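Local structure of aminoglycoside N(6')-acetyltransferase type 1 (2VBQ) at residues 26-31 with 53-58; 36-41 with 77-82; 94-99 with 130-135. The protein acts as a homodimer that transfers an acetyl group from acetyl-CoA to the 6'-amino group of aminoglycosides, conferring antibiotic resistance. All coordinates share one frame; numbering follows the deposited sequence.

Interaction 1. Residues 26-31 with 53-58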
ATOM      1  N   MET A  26      -8.814 -17.030 -12.177  1.00 20.08           N
ATOM      2  CA  MET A  26      -9.716 -17.809 -11.360  1.00 22.22           C
ATOM      3  C   MET A  26     -11.168 -17.421 -11.554  1.00 23.08           C
ATOM      4  O   MET A  26     -11.541 -16.244 -11.453  1.00 23.17           O
ATOM      5  CB  MET A  26      -9.393 -17.655  -9.891  1.00 21.19           C
ATOM      6  CG  MET A  26     -10.466 -18.318  -9.047  1.00 23.81           C
ATOM      7  SD  MET A  26     -10.103 -18.174  -7.345  1.00 23.24           S
ATOM      8  CE  MET A  26     -10.633 -16.478  -6.935  1.00 20.08           C
ATOM      9  N   ASN A  27     -11.982 -18.433 -11.810  1.00 24.66           N
ATOM     10  CA  ASN A  27     -13.417 -18.260 -11.884  1.00 25.50           C
ATOM     11  C   ASN A  27     -14.022 -19.266 -10.897  1.00 26.14           C
ATOM     12  O   ASN A  27     -13.286 -19.959 -10.163  1.00 25.40           O
ATOM     13  CB  ASN A  27     -13.905 -18.401 -13.347  1.00 25.71           C
ATOM     14  CG  ASN A  27     -13.564 -19.752 -13.979  1.00 26.19           C
ATOM     15  OD1 ASN A  27     -13.446 -20.766 -13.290  1.00 28.07           O
ATOM     16  ND2 ASN A  27     -13.430 -19.775 -15.306  1.00 24.57           N
ATOM     17  N   LYS A  28     -15.350 -19.327 -10.846  1.00 26.22           N
ATOM     18  CA  LYS A  28     -16.055 -20.277 -10.005  1.00 26.89           C
ATOM     19  C   LYS A  28     -15.475 -21.703 -10.089  1.00 25.80           C
ATOM     20  O   LYS A  28     -15.366 -22.404  -9.075  1.00 25.43           O
ATOM     21  CB  LYS A  28     -17.544 -20.294 -10.396  1.00 27.91           C
ATOM     22  CG  LYS A  28     -18.472 -20.795  -9.296  1.00 32.78           C
ATOM     23  CD  LYS A  28     -18.675 -19.726  -8.223  1.00 39.13           C
ATOM     24  CE  LYS A  28     -19.543 -20.233  -7.079  1.00 42.58           C
ATOM     25  NZ  LYS A  28     -20.946 -20.554  -7.493  1.00 45.83           N
ATOM     26  N   THR A  29     -15.100 -22.126 -11.293  1.00 24.99           N
ATOM     27  CA  THR A  29     -14.603 -23.488 -11.473  1.00 25.04           C
ATOM     28  C   THR A  29     -13.222 -23.771 -10.827  1.00 23.45           C
ATOM     29  O   THR A  29     -12.911 -24.922 -10.527  1.00 23.62           O
ATOM     30  CB  THR A  29     -14.671 -23.964 -12.951  1.00 25.27           C
ATOM     31  OG1 THR A  29     -13.701 -23.274 -13.747  1.00 26.68           O
ATOM     32  CG2 THR A  29     -16.066 -23.740 -13.532  1.00 26.29           C
ATOM     33  N   HIS A  30     -12.424 -22.733 -10.567  1.00 21.88           N
ATOM     34  CA  HIS A  30     -11.109 -22.932  -9.954  1.00 20.71           C
ATOM     35  C   HIS A  30     -11.063 -22.571  -8.486  1.00 19.28           C
ATOM     36  O   HIS A  30      -9.976 -22.501  -7.914  1.00 17.49           O
ATOM     37  CB  HIS A  30     -10.037 -22.107 -10.662  1.00 21.24           C
ATOM     38  CG  HIS A  30      -9.901 -22.415 -12.110  1.00 24.61           C
ATOM     39  ND1 HIS A  30     -10.347 -21.557 -13.091  1.00 29.37           N
ATOM     40  CD2 HIS A  30      -9.368 -23.482 -12.749  1.00 27.84           C
ATOM     41  CE1 HIS A  30     -10.090 -22.085 -14.277  1.00 31.53           C
ATOM     42  NE2 HIS A  30      -9.503 -23.255 -14.096  1.00 29.91           N
ATOM     43  N   LEU A  31     -12.227 -22.293  -7.893  1.00 18.46           N
ATOM     44  CA  LEU A  31     -12.279 -21.820  -6.510  1.00 17.77           C
ATOM     45  C   LEU A  31     -11.661 -22.801  -5.532  1.00 16.88           C
ATOM     46  O   LEU A  31     -10.919 -22.387  -4.642  1.00 16.25           O
ATOM     47  CB  LEU A  31     -13.708 -21.518  -6.057  1.00 18.84           C
ATOM     48  CG  LEU A  31     -14.316 -20.130  -6.273  1.00 20.50           C
ATOM     49  CD1 LEU A  31     -15.789 -20.167  -5.832  1.00 22.86           C
ATOM     50  CD2 LEU A  31     -13.544 -19.055  -5.514  1.00 20.63           C
ATOM     51  N   ASP A  53     -13.197 -14.192   0.783  1.00 41.68           N
ATOM     52  CA  ASP A  53     -12.198 -13.684  -0.169  1.00 40.60           C
ATOM     53  C   ASP A  53     -12.414 -14.211  -1.580  1.00 39.04           C
ATOM     54  O   ASP A  53     -12.355 -13.450  -2.542  1.00 38.45           O
ATOM     55  CB  ASP A  53     -10.781 -14.004   0.304  1.00 40.79           C
ATOM     56  CG  ASP A  53     -10.411 -13.275   1.583  1.00 42.10           C
ATOM     57  OD1 ASP A  53     -11.199 -12.413   2.039  1.00 41.94           O
ATOM     58  OD2 ASP A  53      -9.331 -13.572   2.139  1.00 44.21           O
ATOM     59  N   GLY A  54     -12.667 -15.513  -1.688  1.00 37.76           N
ATOM     60  CA  GLY A  54     -12.977 -16.140  -2.963  1.00 36.69           C
ATOM     61  C   GLY A  54     -14.114 -15.448  -3.679  1.00 36.21           C
ATOM     62  O   GLY A  54     -13.958 -15.012  -4.832  1.00 35.31           O
ATOM     63  N   GLU A  55     -15.253 -15.349  -2.983  1.00 35.68           N
ATOM     64  CA  GLU A  55     -16.476 -14.771  -3.550  1.00 35.41           C
ATOM     65  C   GLU A  55     -16.287 -13.309  -3.969  1.00 33.95           C
ATOM     66  O   GLU A  55     -16.727 -12.915  -5.045  1.00 33.93           O
ATOM     67  CB  GLU A  55     -17.668 -14.894  -2.581  1.00 36.04           C
ATOM     68  CG  GLU A  55     -18.075 -16.325  -2.233  1.00 39.35           C
ATOM     69  CD  GLU A  55     -18.240 -17.243  -3.451  1.00 43.84           C
ATOM     70  OE1 GLU A  55     -18.811 -16.810  -4.490  1.00 45.97           O
ATOM     71  OE2 GLU A  55     -17.805 -18.416  -3.355  1.00 46.47           O
ATOM     72  N   GLU A  56     -15.627 -12.528  -3.118  1.00 32.73           N
ATOM     73  CA  GLU A  56     -15.315 -11.141  -3.426  1.00 32.20           C
ATOM     74  C   GLU A  56     -14.523 -11.034  -4.726  1.00 30.97           C
ATOM     75  O   GLU A  56     -14.918 -10.283  -5.620  1.00 30.91           O
ATOM     76  CB  GLU A  56     -14.533 -10.495  -2.291  1.00 32.42           C
ATOM     77  CG  GLU A  56     -14.468  -8.972  -2.379  1.00 34.52           C
ATOM     78  CD  GLU A  56     -13.426  -8.375  -1.450  1.00 36.17           C
ATOM     79  OE1 GLU A  56     -12.703  -9.151  -0.792  1.00 38.21           O
ATOM     80  OE2 GLU A  56     -13.324  -7.132  -1.377  1.00 37.84           O
ATOM     81  N   ILE A  57     -13.438 -11.810  -4.838  1.00 29.22           N
ATOM     82  CA  ILE A  57     -12.566 -11.760  -6.014  1.00 27.18           C
ATOM     83  C   ILE A  57     -13.350 -12.024  -7.313  1.00 27.41           C
ATOM     84  O   ILE A  57     -13.185 -11.305  -8.302  1.00 27.07           O
ATOM     85  CB  ILE A  57     -11.303 -12.688  -5.872  1.00 27.03           C
ATOM     86  CG1 ILE A  57     -10.392 -12.195  -4.731  1.00 25.79           C
ATOM     87  CG2 ILE A  57     -10.506 -12.725  -7.183  1.00 25.46           C
ATOM     88  CD1 ILE A  57      -9.370 -13.185  -4.228  1.00 25.55           C
ATOM     89  N   LEU A  58     -14.222 -13.027  -7.298  1.00 27.02           N
ATOM     90  CA  LEU A  58     -15.016 -13.363  -8.482  1.00 27.84           C
ATOM     91  C   LEU A  58     -15.950 -12.221  -8.917  1.00 28.23           C
ATOM     92  O   LEU A  58     -16.309 -12.107 -10.081  1.00 28.99           O
ATOM     93  CB  LEU A  58     -15.816 -14.657  -8.255  1.00 27.70           C
ATOM     94  CG  LEU A  58     -15.016 -15.946  -8.000  1.00 27.47           C
ATOM     95  CD1 LEU A  58     -15.951 -17.114  -7.771  1.00 27.98           C
ATOM     96  CD2 LEU A  58     -14.059 -16.222  -9.160  1.00 25.53           C
TER
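Leu58 drives its two methyls into residues 26-31, the loop and first helical residue after strand 21-25. CD2 settles on the backbone, 3.5 Å from CA of Asn27 and close to the carbonyl oxygen of Met26, while CD1 meets CD1 of Leu31 tip to tip at 3.6 Å. The Lys28 side chain crosses that of Leu58 at about a right angle, its CD 3.8 Å from CD1 of Leu58. One turn back along helix 47-59, Gly54 presents bare backbone, and CD2 of Leu31 lies 3.9 Å from its CA. Met26 reaches the neighbouring residue Ile57: its chain runs straight out to SD and then bends (chi3 80°), which brings CE to 3.8 Å from CG2 of Ile57. No hydrogen bond joins the two segments, and NZ of Lys28 stays 5.3 Å from OE1 of Glu55, too far for a salt bridge. The loop is braced from within: OG1 of Thr29 donates a hydrogen bond to OD1 of Asn27 (2.6 Å), and N of His30 donates one to O of Asn27. Trp34 of helix 31-41 packs on both Met26 and Ile57. In this N-terminal part of the GNAT fold, the connection from strand 21-25 and the start of helix 31-41 pack on helix 47-59.

Interaction 2. Residues 36-41 with 77-82; sequences GLRKQL and FADASI
Arg38 reaches from helix 31-41 to Asp79 on strand 73-83 and forms a buried salt bridge. Its NE points almost straight at OD2 of Asp79 (2.9 Å, N-H...O angle 171°), in the guanidinium plane and on the syn lone pair of OD2. The chain is extended from CG to NE, which carries the charged group past the Phe77 ring to the acid. NH2 adds a weak bond to the same oxygen at 3.5 Å, and a water closes the triangle, accepting from NH2 at 3.2 Å and donating to OD2 at 2.9 Å. The remaining polar atoms look elsewhere: NH1 of Arg38 is held by Asp53 and His50, and OD1 of Asp79 by Ser65 and Trp34. This probably restricts the rotation of both groups, and the buried charges probably stabilise each other. Between helix and strand, the Phe77 ring meets the helix obliquely, its CD1 3.6 Å from CB of Leu37 and its CZ 3.6 Å from CG of Arg38 and 3.8 Å from CD2 of Leu41. The axes of 36-41 and 77-82 cross at 82°, and the helix side of this packing contributes Arg38 and Leu41, which touch the bisubstrate analogue, to the ligand pocket of the GNAT fold.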
ATOM      1  N   GLY A  36      -7.359 -24.411  -1.900  1.00 13.33           N
ATOM      2  CA  GLY A  36      -6.431 -25.485  -1.480  1.00 13.61           C
ATOM      3  C   GLY A  36      -4.978 -25.026  -1.390  1.00 14.34           C
ATOM      4  O   GLY A  36      -4.239 -25.413  -0.466  1.00 14.73           O
ATOM      5  N   LEU A  37      -4.566 -24.192  -2.344  1.00 13.61           N
ATOM      6  CA  LEU A  37      -3.224 -23.627  -2.372  1.00 13.44           C
ATOM      7  C   LEU A  37      -3.035 -22.460  -1.404  1.00 13.93           C
ATOM      8  O   LEU A  37      -2.010 -22.351  -0.725  1.00 13.79           O
ATOM      9  CB  LEU A  37      -2.899 -23.171  -3.802  1.00 12.47           C
ATOM     10  CG  LEU A  37      -2.532 -24.284  -4.762  1.00 12.29           C
ATOM     11  CD1 LEU A  37      -2.691 -23.808  -6.216  1.00 11.96           C
ATOM     12  CD2 LEU A  37      -1.093 -24.837  -4.456  1.00 10.58           C
ATOM     13  N   ARG A  38      -4.036 -21.584  -1.346  1.00 15.36           N
ATOM     14  CA  ARG A  38      -3.976 -20.398  -0.491  1.00 16.19           C
ATOM     15  C   ARG A  38      -3.771 -20.741   0.988  1.00 16.94           C
ATOM     16  O   ARG A  38      -3.070 -20.035   1.725  1.00 15.92           O
ATOM     17  CB  ARG A  38      -5.241 -19.561  -0.692  1.00 16.59           C
ATOM     18  CG  ARG A  38      -5.034 -18.072  -0.461  1.00 19.33           C
ATOM     19  CD  ARG A  38      -6.248 -17.399  -0.972  1.00 22.92           C
ATOM     20  NE  ARG A  38      -6.230 -15.944  -0.963  1.00 24.45           N
ATOM     21  CZ  ARG A  38      -6.909 -15.190  -0.104  1.00 26.15           C
ATOM     22  NH1 ARG A  38      -7.630 -15.753   0.862  1.00 24.97           N
ATOM     23  NH2 ARG A  38      -6.863 -13.865  -0.215  1.00 26.57           N
ATOM     24  N   LYS A  39      -4.371 -21.848   1.420  1.00 17.93           N
ATOM     25  CA  LYS A  39      -4.241 -22.283   2.803  1.00 19.06           C
ATOM     26  C   LYS A  39      -2.831 -22.782   3.102  1.00 19.10           C
ATOM     27  O   LYS A  39      -2.431 -22.878   4.278  1.00 19.66           O
ATOM     28  CB  LYS A  39      -5.297 -23.351   3.121  1.00 18.99           C
ATOM     29  CG  LYS A  39      -6.692 -22.757   3.172  1.00 23.32           C
ATOM     30  CD  LYS A  39      -7.804 -23.769   2.888  1.00 25.92           C
ATOM     31  CE  LYS A  39      -9.002 -23.454   3.753  1.00 29.11           C
ATOM     32  NZ  LYS A  39     -10.268 -23.345   2.959  1.00 29.57           N
ATOM     33  N   GLN A  40      -2.076 -23.106   2.051  1.00 18.29           N
ATOM     34  CA  GLN A  40      -0.686 -23.486   2.232  1.00 18.71           C
ATOM     35  C   GLN A  40       0.256 -22.280   2.225  1.00 19.49           C
ATOM     36  O   GLN A  40       1.285 -22.296   2.899  1.00 19.44           O
ATOM     37  CB  GLN A  40      -0.246 -24.517   1.201  1.00 18.54           C
ATOM     38  CG  GLN A  40      -1.056 -25.804   1.238  1.00 17.67           C
ATOM     39  CD  GLN A  40      -0.710 -26.742   0.086  1.00 18.38           C
ATOM     40  OE1 GLN A  40       0.397 -27.309   0.045  1.00 15.15           O
ATOM     41  NE2 GLN A  40      -1.660 -26.908  -0.862  1.00 14.66           N
ATOM     42  N   LEU A  41      -0.085 -21.231   1.479  1.00 19.44           N
ATOM     43  CA  LEU A  41       0.712 -20.015   1.550  1.00 21.07           C
ATOM     44  C   LEU A  41       0.532 -19.354   2.931  1.00 22.58           C
ATOM     45  O   LEU A  41       1.514 -18.930   3.567  1.00 22.51           O
ATOM     46  CB  LEU A  41       0.369 -19.020   0.430  1.00 20.63           C
ATOM     47  CG  LEU A  41       1.070 -17.652   0.499  1.00 20.41           C
ATOM     48  CD1 LEU A  41       2.612 -17.784   0.461  1.00 20.98           C
ATOM     49  CD2 LEU A  41       0.575 -16.731  -0.603  1.00 19.96           C
ATOM     50  N   PHE A  77      -0.359 -20.386  -7.388  1.00  8.39           N
ATOM     51  CA  PHE A  77      -1.289 -19.286  -7.630  1.00  8.68           C
ATOM     52  C   PHE A  77      -0.670 -17.942  -7.322  1.00  8.74           C
ATOM     53  O   PHE A  77       0.355 -17.820  -6.624  1.00  9.23           O
ATOM     54  CB  PHE A  77      -2.612 -19.443  -6.828  1.00  8.61           C
ATOM     55  CG  PHE A  77      -2.496 -19.014  -5.410  1.00  9.35           C
ATOM     56  CD1 PHE A  77      -1.842 -19.844  -4.475  1.00  9.22           C
ATOM     57  CD2 PHE A  77      -3.007 -17.771  -4.988  1.00 10.01           C
ATOM     58  CE1 PHE A  77      -1.689 -19.430  -3.148  1.00  9.60           C
ATOM     59  CE2 PHE A  77      -2.866 -17.355  -3.655  1.00 12.27           C
ATOM     60  CZ  PHE A  77      -2.220 -18.188  -2.735  1.00  9.36           C
ATOM     61  N   ALA A  78      -1.341 -16.913  -7.830  1.00  9.23           N
ATOM     62  CA  ALA A  78      -1.049 -15.556  -7.455  1.00  9.32           C
ATOM     63  C   ALA A  78      -2.344 -14.772  -7.253  1.00  9.52           C
ATOM     64  O   ALA A  78      -3.299 -14.907  -8.030  1.00  8.29           O
ATOM     65  CB  ALA A  78      -0.148 -14.876  -8.531  1.00  9.22           C
ATOM     66  N   ASP A  79      -2.358 -13.942  -6.209  1.00  9.96           N
ATOM     67  CA  ASP A  79      -3.440 -12.981  -6.013  1.00 10.26           C
ATOM     68  C   ASP A  79      -2.934 -11.621  -6.470  1.00 10.41           C
ATOM     69  O   ASP A  79      -1.813 -11.254  -6.137  1.00 10.44           O
ATOM     70  CB  ASP A  79      -3.835 -12.895  -4.526  1.00 11.00           C
ATOM     71  CG  ASP A  79      -4.540 -14.154  -4.020  1.00  9.90           C
ATOM     72  OD1 ASP A  79      -5.049 -14.940  -4.825  1.00 10.27           O
ATOM     73  OD2 ASP A  79      -4.606 -14.344  -2.790  1.00 12.18           O
ATOM     74  N   ALA A  80      -3.771 -10.864  -7.190  1.00 10.00           N
ATOM     75  CA  ALA A  80      -3.390  -9.524  -7.664  1.00 10.54           C
ATOM     76  C   ALA A  80      -4.522  -8.519  -7.415  1.00 10.13           C
ATOM     77  O   ALA A  80      -5.682  -8.902  -7.267  1.00 10.77           O
ATOM     78  CB  ALA A  80      -3.005  -9.563  -9.127  1.00 10.02           C
ATOM     79  N   SER A  81      -4.166  -7.248  -7.316  1.00 10.45           N
ATOM     80  CA  SER A  81      -5.147  -6.187  -7.232  1.00 10.60           C
ATOM     81  C   SER A  81      -4.749  -5.039  -8.145  1.00 10.71           C
ATOM     82  O   SER A  81      -3.592  -4.934  -8.564  1.00 10.15           O
ATOM     83  CB  SER A  81      -5.211  -5.652  -5.795  1.00 10.34           C
ATOM     84  OG  SER A  81      -3.962  -5.046  -5.450  1.00 11.55           O
ATOM     85  N   ILE A  82      -5.721  -4.166  -8.416  1.00 10.76           N
ATOM     86  CA  ILE A  82      -5.455  -2.848  -8.983  1.00 10.30           C
ATOM     87  C   ILE A  82      -5.667  -1.854  -7.843  1.00 10.64           C
ATOM     88  O   ILE A  82      -6.800  -1.667  -7.345  1.00 11.38           O
ATOM     89  CB  ILE A  82      -6.429  -2.496 -10.111  1.00 10.30           C
ATOM     90  CG1 ILE A  82      -6.460  -3.606 -11.184  1.00 10.24           C
ATOM     91  CG2 ILE A  82      -6.076  -1.066 -10.677  1.00 11.14           C
ATOM     92  CD1 ILE A  82      -5.150  -3.859 -11.893  1.00 11.81           C
TER
HETATM   93  O   HOH W   1      -4.669 -11.855  -1.367  1.00 16.17           O

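Interaction 3. Residues 94-99 with 130-135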
ATOM      1  N   PRO A  94      -3.587   4.097 -11.341  1.00 15.81           N
ATOM      2  CA  PRO A  94      -3.499   3.009 -10.380  1.00 14.98           C
ATOM      3  C   PRO A  94      -2.287   2.097 -10.663  1.00 14.55           C
ATOM      4  O   PRO A  94      -1.605   2.258 -11.693  1.00 14.37           O
ATOM      5  CB  PRO A  94      -4.817   2.238 -10.604  1.00 14.49           C
ATOM      6  CG  PRO A  94      -5.044   2.371 -12.070  1.00 15.08           C
ATOM      7  CD  PRO A  94      -4.533   3.775 -12.434  1.00 16.12           C
ATOM      8  N   VAL A  95      -2.045   1.162  -9.744  1.00 13.32           N
ATOM      9  CA  VAL A  95      -0.902   0.246  -9.816  1.00 12.55           C
ATOM     10  C   VAL A  95      -1.426  -1.196  -9.709  1.00 12.25           C
ATOM     11  O   VAL A  95      -2.338  -1.468  -8.901  1.00 11.55           O
ATOM     12  CB  VAL A  95       0.137   0.552  -8.677  1.00 12.33           C
ATOM     13  CG1 VAL A  95       1.253  -0.502  -8.624  1.00 11.57           C
ATOM     14  CG2 VAL A  95       0.735   1.939  -8.856  1.00 12.06           C
ATOM     15  N   VAL A  96      -0.886  -2.089 -10.547  1.00 10.97           N
ATOM     16  CA  VAL A  96      -1.144  -3.542 -10.407  1.00 10.94           C
ATOM     17  C   VAL A  96      -0.236  -4.159  -9.342  1.00 11.29           C
ATOM     18  O   VAL A  96       1.004  -4.043  -9.399  1.00 11.47           O
ATOM     19  CB  VAL A  96      -1.136  -4.351 -11.785  1.00 10.89           C
ATOM     20  CG1 VAL A  96       0.229  -4.349 -12.468  1.00  9.42           C
ATOM     21  CG2 VAL A  96      -1.683  -5.784 -11.570  1.00  8.56           C
ATOM     22  N   PHE A  97      -0.860  -4.742  -8.319  1.00 10.20           N
ATOM     23  CA  PHE A  97      -0.111  -5.136  -7.145  1.00 10.72           C
ATOM     24  C   PHE A  97      -0.150  -6.648  -6.930  1.00 10.62           C
ATOM     25  O   PHE A  97      -1.225  -7.264  -6.975  1.00 10.44           O
ATOM     26  CB  PHE A  97      -0.583  -4.402  -5.851  1.00 10.86           C
ATOM     27  CG  PHE A  97       0.472  -4.414  -4.767  1.00 10.37           C
ATOM     28  CD1 PHE A  97       0.627  -5.522  -3.924  1.00 10.49           C
ATOM     29  CD2 PHE A  97       1.374  -3.356  -4.653  1.00 10.38           C
ATOM     30  CE1 PHE A  97       1.642  -5.557  -2.957  1.00  9.64           C
ATOM     31  CE2 PHE A  97       2.385  -3.391  -3.691  1.00 11.45           C
ATOM     32  CZ  PHE A  97       2.503  -4.491  -2.840  1.00  9.51           C
ATOM     33  N   LEU A  98       1.033  -7.240  -6.747  1.00 10.34           N
ATOM     34  CA  LEU A  98       1.149  -8.676  -6.440  1.00  9.04           C
ATOM     35  C   LEU A  98       0.839  -8.890  -4.944  1.00  9.23           C
ATOM     36  O   LEU A  98       1.690  -8.645  -4.085  1.00  9.23           O
ATOM     37  CB  LEU A  98       2.544  -9.211  -6.840  1.00  8.88           C
ATOM     38  CG  LEU A  98       2.784 -10.740  -6.749  1.00  9.71           C
ATOM     39  CD1 LEU A  98       1.900 -11.498  -7.762  1.00 10.37           C
ATOM     40  CD2 LEU A  98       4.242 -11.111  -6.951  1.00  9.51           C
ATOM     41  N   GLU A  99      -0.383  -9.346  -4.646  1.00  8.96           N
ATOM     42  CA  GLU A  99      -0.866  -9.451  -3.268  1.00 10.12           C
ATOM     43  C   GLU A  99      -0.423 -10.753  -2.583  1.00 10.01           C
ATOM     44  O   GLU A  99      -0.292 -10.805  -1.360  1.00  9.71           O
ATOM     45  CB  GLU A  99      -2.405  -9.295  -3.199  1.00 10.01           C
ATOM     46  CG  GLU A  99      -2.966  -7.929  -3.712  1.00 11.47           C
ATOM     47  CD  GLU A  99      -2.675  -6.722  -2.784  1.00 12.24           C
ATOM     48  OE1 GLU A  99      -1.968  -6.865  -1.762  1.00 11.72           O
ATOM     49  OE2 GLU A  99      -3.145  -5.608  -3.101  1.00 12.22           O
ATOM     50  N   ARG A 130       0.435   1.487 -15.307  1.00 20.00           N
ATOM     51  CA  ARG A 130       1.788   1.760 -15.839  1.00 21.37           C
ATOM     52  C   ARG A 130       2.877   1.047 -15.054  1.00 19.75           C
ATOM     53  O   ARG A 130       3.970   0.829 -15.567  1.00 19.58           O
ATOM     54  CB  ARG A 130       2.067   3.271 -15.906  1.00 21.20           C
ATOM     55  CG  ARG A 130       1.023   4.047 -16.709  1.00 25.25           C
ATOM     56  CD  ARG A 130       1.510   5.442 -17.203  1.00 26.25           C
ATOM     57  NE  ARG A 130       1.382   6.516 -16.209  1.00 36.14           N
ATOM     58  CZ  ARG A 130       0.226   7.014 -15.761  1.00 40.19           C
ATOM     59  NH1 ARG A 130      -0.941   6.524 -16.181  1.00 42.84           N
ATOM     60  NH2 ARG A 130       0.235   8.004 -14.869  1.00 42.67           N
ATOM     61  N   GLU A 131       2.568   0.669 -13.815  1.00 18.43           N
ATOM     62  CA  GLU A 131       3.550   0.080 -12.920  1.00 17.79           C
ATOM     63  C   GLU A 131       2.946  -1.152 -12.253  1.00 16.68           C
ATOM     64  O   GLU A 131       1.737  -1.189 -11.968  1.00 16.39           O
ATOM     65  CB  GLU A 131       3.969   1.078 -11.833  1.00 17.58           C
ATOM     66  CG  GLU A 131       4.814   2.262 -12.308  1.00 18.89           C
ATOM     67  CD  GLU A 131       4.874   3.397 -11.281  1.00 18.25           C
ATOM     68  OE1 GLU A 131       3.809   3.865 -10.822  1.00 21.68           O
ATOM     69  OE2 GLU A 131       5.979   3.822 -10.915  1.00 21.69           O
ATOM     70  N   MET A 132       3.800  -2.140 -12.021  1.00 14.93           N
ATOM     71  CA  MET A 132       3.485  -3.287 -11.190  1.00 13.86           C
ATOM     72  C   MET A 132       4.359  -3.223  -9.954  1.00 13.57           C
ATOM     73  O   MET A 132       5.552  -2.896 -10.037  1.00 13.54           O
ATOM     74  CB  MET A 132       3.709  -4.599 -11.962  1.00 14.23           C
ATOM     75  CG  MET A 132       3.573  -5.898 -11.121  1.00 12.98           C
ATOM     76  SD  MET A 132       3.363  -7.375 -12.140  1.00 14.27           S
ATOM     77  CE  MET A 132       4.916  -7.327 -13.043  1.00 14.98           C
ATOM     78  N   ALA A 133       3.764  -3.512  -8.803  1.00 12.66           N
ATOM     79  CA  ALA A 133       4.504  -3.524  -7.551  1.00 11.71           C
ATOM     80  C   ALA A 133       4.198  -4.750  -6.695  1.00 12.14           C
ATOM     81  O   ALA A 133       3.231  -5.509  -6.957  1.00 11.04           O
ATOM     82  CB  ALA A 133       4.261  -2.235  -6.763  1.00 10.60           C
ATOM     83  N   SER A 134       5.033  -4.919  -5.665  1.00 12.34           N
ATOM     84  CA  SER A 134       4.991  -6.050  -4.745  1.00 13.00           C
ATOM     85  C   SER A 134       5.806  -5.672  -3.508  1.00 14.13           C
ATOM     86  O   SER A 134       6.523  -4.677  -3.523  1.00 14.64           O
ATOM     87  CB  SER A 134       5.572  -7.288  -5.421  1.00 12.84           C
ATOM     88  OG  SER A 134       5.427  -8.440  -4.602  1.00 11.75           O
ATOM     89  N   ASP A 135       5.652  -6.414  -2.424  1.00 14.23           N
ATOM     90  CA  ASP A 135       6.525  -6.229  -1.287  1.00 15.91           C
ATOM     91  C   ASP A 135       6.830  -7.602  -0.716  1.00 15.94           C
ATOM     92  O   ASP A 135       6.126  -8.577  -0.984  1.00 15.69           O
ATOM     93  CB  ASP A 135       5.924  -5.280  -0.222  1.00 14.09           C
ATOM     94  CG  ASP A 135       4.868  -5.949   0.647  1.00 17.12           C
ATOM     95  OD1 ASP A 135       5.175  -6.954   1.333  1.00 19.58           O
ATOM     96  OD2 ASP A 135       3.723  -5.452   0.682  1.00 15.63           O
TER
HETATM   97  O   HOH W   2      -1.008   3.683 -13.959  1.00 25.35           O
HETATM   98  O   HOH W   3       2.727  -8.508  -1.557  1.00 21.36           O
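Strands 95-103 and 131-136 are the two parallel strands of a beta-alpha-beta crossover whose connecting helix is 112-126, and here they pair side by side. Three backbone bonds set the register: N of Val96 to O of Glu131 (3.1 Å), N of Ala133 to O of Val96 (2.9 Å) and N of Leu98 to O of Ala133 (2.8 Å). At the start of the pair a water takes over, donating to O of Pro94 and accepting from N of Arg130.

Among the side chains, Phe97 lays its ring against the neighbouring strand, with CG anti to the backbone N (chi1 -159°). Ala133 O and Ser134 CA lie over one face, the latter in a CH-pi contact 4.0 Å from the ring centroid, and CD2 of Phe97 is 3.7 Å from CB of Ala133. CG1 of Val95 approaches CB of Ala133 as well, at 3.9 Å. On the other face of the sheet, CG1 of Val96 sits 3.5 Å from CB of Met132, and both side chains pack against helix 112-126, as expected of a crossover helix covering its own strands.

In this GNAT fold, strand 131-136 also continues the sheet into the second subunit: residues 132-135 pair antiparallel with a strand there, and Phe160 of that subunit packs on Phe97. Polar ends near the contact have partners of their own. OG of Ser134, 3.7 Å from CB of Leu98, is hydrogen-bonded to His147, while Glu131 is held by Ser92 and by Arg162 of the second subunit. Asp135, a substrate-binding residue, directs OD1 to the bisubstrate analogue and OD2 to Asn88 of the second subunit, and the carbonyl oxygen of Glu99, likewise a substrate-binding residue, accepts a hydrogen bond from the same ligand.

The segments of interactions 1 and 2 alternate along the chain, and interaction 3 follows both. Centres of interactions 1 and 2 lie about 11 Å apart, joined by the salt bridge from Asp53 to Arg38 between the consecutive helices 31-41 and 47-59. Interactions 2 and 3 have their centres about 15 Å apart and share the sheet, where neighbouring strands 73-83 and 95-103 meet through Ser81 with Phe97 and Glu99. Interactions 1 and 3 do not touch; their centres are about 20 Å apart. The series thus runs from the N-terminal helices and the loop before them, across the sheet, to the strand that meets the second subunit, with residues of interactions 2 and 3 contacting the bisubstrate analogue.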